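Local atomic coordinates of cytochrome C-type biogenesis protein ccmF (Thermus thermophilus, PDB entry 6ZMQ), a protein that binds heme and acts as the cytochrome c heme lyase of the membrane, with a probable role in moving heme across it. Residues 53-65 against 135-149. Residues are numbered along the deposited sequence; the frame is centred on the assembly and turned at random.
Sequences FLRGARALVFPAF and PWRASLVLAVLFGIQ. With PTY (phosphatidylethanolamine), chain E.
L54 lies against A138 and S139 at one end of an apolar seam formed at a break in a membrane helix, where helix 51-57 gives way to helix 61-81, packed against helix 135-157. The helix is interrupted before L60, which N-caps helix 61-81. Residues 53-57 and 61-65 both run in the same general sense as 135-149, inclined to it by 38° and 13°. No hydrogen bond crosses the seam.

At this end, L54 has CG anti to its own N (chi1 -172°), which sends CD2 onto the backbone between A138 and S139, 3.6 Å from S139 N; CD1 faces the CB of P135. One turn on, L142 pushes CD1 up to A57 and R58, 3.7 Å from A57 CB and equally close to R58 CG, whose chain it crosses at about a right angle. R58 then runs extended back past L54, putting NH1 4.0 Å from A138 CB, while L54 CD1 lies over one face of the guanidinium, toward its rim.

F146 sets the edge of its ring against the break. A57 O sits in the plane of its ring, 3.3 Å from CE2, and V61 CG1 approaches CZ at 3.6 Å. With an alanine here, A57 and V61 would probably lose the ring they share, opening a gap beside the break. A64 CB then rests 3.8 Å from Q149 NE2; weak hydrogen bonds tie this amide to S35 and T125.

Further out, helix 20-47 packs on A64 and S139, and helix 110-129 on V61. Another surface of helix 135-157 carries a phosphatidylethanolamine acyl chain along L140, A143, V144 and G147. Beside L54, S139 turns its hydroxyl back into its own helix: OG donates to W136 O at 2.7 Å, and the same carbonyl also accepts L140 N.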
# COMPACT_ATOMS: atom_id res chain seq x y z
N PHE A 53 30.58 3.17 21.83
CA PHE A 53 30.05 2.33 20.77
C PHE A 53 28.66 2.75 20.32
O PHE A 53 28.31 2.59 19.14
CB PHE A 53 30.07 0.88 21.23
CG PHE A 53 31.44 0.40 21.62
CD1 PHE A 53 32.56 0.78 20.88
CD2 PHE A 53 31.62 -0.44 22.70
CE1 PHE A 53 33.83 0.35 21.23
CE2 PHE A 53 32.89 -0.87 23.07
CZ PHE A 53 33.99 -0.48 22.33
N LEU A 54 27.85 3.30 21.23
CA LEU A 54 26.65 4.02 20.82
C LEU A 54 27.00 5.33 20.13
O LEU A 54 26.20 5.83 19.34
CB LEU A 54 25.72 4.24 22.02
CG LEU A 54 24.29 4.81 21.94
CD1 LEU A 54 24.21 6.33 22.07
CD2 LEU A 54 23.53 4.34 20.69
N ARG A 55 28.19 5.90 20.40
CA ARG A 55 28.67 6.95 19.51
C ARG A 55 29.07 6.40 18.15
O ARG A 55 28.84 7.07 17.14
CB ARG A 55 29.86 7.73 20.10
CG ARG A 55 29.63 8.41 21.43
CD ARG A 55 30.94 8.82 22.12
NE ARG A 55 31.90 9.45 21.21
CZ ARG A 55 33.17 9.06 21.07
NH1 ARG A 55 33.63 8.05 21.78
NH2 ARG A 55 33.98 9.69 20.23
N GLY A 56 29.65 5.20 18.09
CA GLY A 56 30.14 4.68 16.82
C GLY A 56 29.04 4.26 15.86
O GLY A 56 29.11 4.54 14.65
N ALA A 57 28.01 3.58 16.38
CA ALA A 57 26.88 3.19 15.54
C ALA A 57 26.08 4.40 15.07
O ALA A 57 25.59 4.43 13.93
CB ALA A 57 25.98 2.21 16.28
N ARG A 58 25.94 5.42 15.93
CA ARG A 58 25.41 6.72 15.52
C ARG A 58 26.38 7.50 14.64
O ARG A 58 26.00 8.54 14.09
CB ARG A 58 25.08 7.59 16.74
CG ARG A 58 23.84 7.22 17.53
CD ARG A 58 23.51 8.37 18.47
NE ARG A 58 22.37 8.11 19.33
CZ ARG A 58 22.00 8.92 20.32
NH1 ARG A 58 20.87 8.70 20.97
NH2 ARG A 58 22.72 9.99 20.62
N ALA A 59 27.66 7.14 14.62
CA ALA A 59 28.56 7.78 13.69
C ALA A 59 28.45 7.19 12.29
O ALA A 59 28.76 7.88 11.32
CB ALA A 59 30.01 7.69 14.19
N LEU A 60 28.02 5.93 12.17
CA LEU A 60 27.99 5.28 10.86
C LEU A 60 26.64 5.35 10.13
O LEU A 60 26.51 4.73 9.07
CB LEU A 60 28.41 3.82 10.98
CG LEU A 60 29.80 3.55 11.55
CD1 LEU A 60 29.73 2.26 12.29
CD2 LEU A 60 30.84 3.47 10.45
N VAL A 61 25.66 6.09 10.64
CA VAL A 61 24.37 6.19 9.95
C VAL A 61 24.49 7.06 8.70
O VAL A 61 23.91 6.74 7.65
CB VAL A 61 23.27 6.70 10.89
CG1 VAL A 61 22.72 5.57 11.76
CG2 VAL A 61 23.79 7.80 11.76
N PHE A 62 25.20 8.18 8.80
CA PHE A 62 25.45 9.04 7.65
C PHE A 62 26.34 8.40 6.57
O PHE A 62 25.96 8.49 5.38
CB PHE A 62 25.97 10.40 8.17
CG PHE A 62 25.74 11.56 7.24
CD1 PHE A 62 24.45 11.99 6.94
CD2 PHE A 62 26.82 12.25 6.71
CE1 PHE A 62 24.25 13.07 6.10
CE2 PHE A 62 26.64 13.32 5.86
CZ PHE A 62 25.34 13.74 5.56
N PRO A 63 27.47 7.72 6.87
CA PRO A 63 28.21 7.07 5.76
C PRO A 63 27.52 5.89 5.09
O PRO A 63 27.72 5.69 3.88
CB PRO A 63 29.51 6.62 6.44
CG PRO A 63 29.73 7.60 7.48
CD PRO A 63 28.37 7.77 8.06
N ALA A 64 26.70 5.12 5.83
CA ALA A 64 25.98 3.99 5.24
C ALA A 64 24.94 4.46 4.23
O ALA A 64 24.85 3.89 3.12
CB ALA A 64 25.28 3.19 6.34
N PHE A 65 24.22 5.52 4.57
CA PHE A 65 23.28 6.13 3.63
C PHE A 65 24.01 6.78 2.47
O PHE A 65 23.50 6.80 1.34
CB PHE A 65 22.37 7.14 4.36
CG PHE A 65 21.73 8.17 3.46
CD1 PHE A 65 20.66 7.81 2.65
CD2 PHE A 65 22.21 9.48 3.38
CE1 PHE A 65 20.06 8.73 1.80
CE2 PHE A 65 21.62 10.40 2.54
CZ PHE A 65 20.55 10.03 1.75
N PRO A 135 20.15 5.62 25.99
CA PRO A 135 21.13 4.86 25.17
C PRO A 135 20.95 3.35 25.07
O PRO A 135 21.48 2.77 24.11
CB PRO A 135 22.47 5.21 25.85
CG PRO A 135 22.21 6.53 26.51
CD PRO A 135 20.85 6.34 27.07
N TRP A 136 20.26 2.69 26.02
CA TRP A 136 20.08 1.23 25.94
C TRP A 136 19.22 0.84 24.73
O TRP A 136 19.66 0.07 23.86
CB TRP A 136 19.44 0.70 27.22
CG TRP A 136 20.29 0.72 28.47
CD1 TRP A 136 20.88 -0.36 29.08
CD2 TRP A 136 20.60 1.86 29.30
NE1 TRP A 136 21.55 0.04 30.21
CE2 TRP A 136 21.40 1.40 30.36
CE3 TRP A 136 20.29 3.22 29.23
CZ2 TRP A 136 21.89 2.25 31.35
CZ3 TRP A 136 20.79 4.06 30.20
CH2 TRP A 136 21.58 3.58 31.25
N ARG A 137 18.04 1.42 24.62
CA ARG A 137 17.27 1.10 23.44
C ARG A 137 17.64 1.96 22.24
O ARG A 137 17.22 1.63 21.13
CB ARG A 137 15.76 1.15 23.71
CG ARG A 137 15.04 2.42 24.05
CD ARG A 137 13.88 1.97 24.93
NE ARG A 137 12.59 2.51 24.49
CZ ARG A 137 12.13 3.73 24.76
NH1 ARG A 137 12.83 4.55 25.53
NH2 ARG A 137 10.95 4.10 24.29
N ALA A 138 18.49 2.97 22.41
CA ALA A 138 19.10 3.62 21.24
C ALA A 138 20.08 2.68 20.55
O ALA A 138 20.06 2.53 19.32
CB ALA A 138 19.78 4.92 21.66
N SER A 139 20.91 2.00 21.35
CA SER A 139 21.81 0.97 20.83
C SER A 139 21.03 -0.19 20.22
O SER A 139 21.42 -0.73 19.17
CB SER A 139 22.72 0.45 21.94
OG SER A 139 22.06 -0.54 22.71
N LEU A 140 19.89 -0.55 20.82
CA LEU A 140 19.17 -1.68 20.23
C LEU A 140 18.35 -1.32 18.99
O LEU A 140 18.23 -2.18 18.10
CB LEU A 140 18.30 -2.38 21.27
CG LEU A 140 18.92 -3.70 21.76
CD1 LEU A 140 17.91 -4.55 22.42
CD2 LEU A 140 19.62 -4.52 20.65
N VAL A 141 17.80 -0.09 18.88
CA VAL A 141 17.13 0.28 17.62
C VAL A 141 18.15 0.37 16.50
O VAL A 141 17.87 -0.05 15.37
CB VAL A 141 16.29 1.59 17.72
CG1 VAL A 141 15.09 1.43 18.59
CG2 VAL A 141 17.09 2.86 18.07
N LEU A 142 19.38 0.83 16.80
CA LEU A 142 20.42 0.83 15.78
C LEU A 142 20.84 -0.58 15.40
O LEU A 142 21.06 -0.84 14.21
CB LEU A 142 21.62 1.68 16.22
CG LEU A 142 21.37 3.19 16.36
CD1 LEU A 142 22.67 3.94 16.36
CD2 LEU A 142 20.50 3.70 15.22
N ALA A 143 20.87 -1.51 16.37
CA ALA A 143 21.23 -2.90 16.09
C ALA A 143 20.26 -3.57 15.10
O ALA A 143 20.69 -4.14 14.09
CB ALA A 143 21.29 -3.70 17.38
N VAL A 144 18.95 -3.42 15.34
CA VAL A 144 18.00 -4.09 14.44
C VAL A 144 17.88 -3.35 13.09
O VAL A 144 17.76 -4.00 12.03
CB VAL A 144 16.64 -4.27 15.15
CG1 VAL A 144 16.18 -3.00 15.73
CG2 VAL A 144 15.55 -4.88 14.24
N LEU A 145 17.98 -2.01 13.08
CA LEU A 145 17.89 -1.28 11.81
C LEU A 145 19.13 -1.48 10.94
O LEU A 145 19.02 -1.67 9.71
CB LEU A 145 17.61 0.20 12.06
CG LEU A 145 16.24 0.64 12.60
CD1 LEU A 145 16.14 2.15 12.58
CD2 LEU A 145 15.14 0.03 11.74
N PHE A 146 20.32 -1.53 11.56
CA PHE A 146 21.54 -1.89 10.84
C PHE A 146 21.51 -3.35 10.40
O PHE A 146 22.12 -3.69 9.39
CB PHE A 146 22.78 -1.65 11.70
CG PHE A 146 23.29 -0.23 11.66
CD1 PHE A 146 23.70 0.34 10.47
CD2 PHE A 146 23.49 0.51 12.82
CE1 PHE A 146 24.20 1.62 10.42
CE2 PHE A 146 23.99 1.80 12.79
CZ PHE A 146 24.36 2.35 11.58
N GLY A 147 20.80 -4.22 11.13
CA GLY A 147 20.59 -5.59 10.67
C GLY A 147 19.76 -5.68 9.40
O GLY A 147 20.05 -6.49 8.52
N ILE A 148 18.69 -4.87 9.32
CA ILE A 148 17.85 -4.85 8.11
C ILE A 148 18.65 -4.34 6.91
O ILE A 148 18.58 -4.90 5.81
CB ILE A 148 16.59 -3.99 8.35
CG1 ILE A 148 15.68 -4.61 9.40
CG2 ILE A 148 15.78 -3.82 7.07
CD1 ILE A 148 14.59 -3.66 9.86
N GLN A 149 19.45 -3.29 7.14
CA GLN A 149 20.35 -2.77 6.11
C GLN A 149 21.38 -3.80 5.68
O GLN A 149 21.71 -3.92 4.49
CB GLN A 149 21.07 -1.52 6.61
CG GLN A 149 20.20 -0.32 6.93
CD GLN A 149 21.03 0.88 7.34
OE1 GLN A 149 20.52 1.82 7.92
NE2 GLN A 149 22.32 0.84 7.05
C1 PTY E . 21.64 -20.42 -1.32
C2 PTY E . 20.32 -25.96 -5.66
C3 PTY E . 19.34 -25.02 -4.97
O4 PTY E . 21.90 -19.25 -2.04
C5 PTY E . 19.28 -21.00 -2.03
C6 PTY E . 20.17 -20.52 -0.88
O7 PTY E . 19.71 -19.30 -0.32
C8 PTY E . 19.74 -19.22 1.10
O10 PTY E . 20.21 -20.10 1.73
C11 PTY E . 19.15 -18.01 1.85
C12 PTY E . 19.45 -18.04 3.37
C13 PTY E . 18.45 -17.23 4.21
C14 PTY E . 19.10 -16.37 5.31
C15 PTY E . 18.30 -15.08 5.58
C16 PTY E . 18.42 -14.58 7.03
C17 PTY E . 19.01 -13.16 7.07
C18 PTY E . 18.54 -12.35 8.29
C19 PTY E . 19.32 -11.03 8.39
C20 PTY E . 19.12 -10.38 9.76
C21 PTY E . 20.29 -9.44 10.10
C22 PTY E . 20.69 -9.56 11.58
C23 PTY E . 19.77 -8.70 12.46
C24 PTY E . 20.27 -8.72 13.91
C25 PTY E . 19.51 -7.70 14.78
C26 PTY E . 18.77 -8.42 15.91
C27 PTY E . 18.80 -7.59 17.19
C28 PTY E . 17.67 -8.07 18.10
C29 PTY E . 17.96 -7.74 19.56
C30 PTY E . 23.25 -18.86 -1.94
C31 PTY E . 23.73 -18.10 -0.71
O30 PTY E . 24.01 -19.14 -2.81
C32 PTY E . 22.81 -16.90 -0.46
C33 PTY E . 23.08 -16.26 0.90
C34 PTY E . 22.32 -14.93 1.00
C35 PTY E . 22.51 -14.31 2.38
C36 PTY E . 22.38 -12.79 2.32
C37 PTY E . 23.23 -12.16 3.43
C38 PTY E . 22.33 -11.36 4.38
C39 PTY E . 23.10 -10.89 5.61
C40 PTY E . 22.71 -11.74 6.82
C41 PTY E . 23.19 -11.10 8.12
C42 PTY E . 24.57 -11.65 8.48
C43 PTY E . 24.81 -11.49 9.98
C44 PTY E . 25.77 -10.33 10.20
P1 PTY E . 20.12 -23.26 -3.19
O11 PTY E . 19.94 -23.77 -4.75
O12 PTY E . 19.11 -23.95 -2.32
O13 PTY E . 21.50 -23.67 -2.74
O14 PTY E . 20.00 -21.61 -3.08
N1 PTY E . 20.51 -27.15 -4.84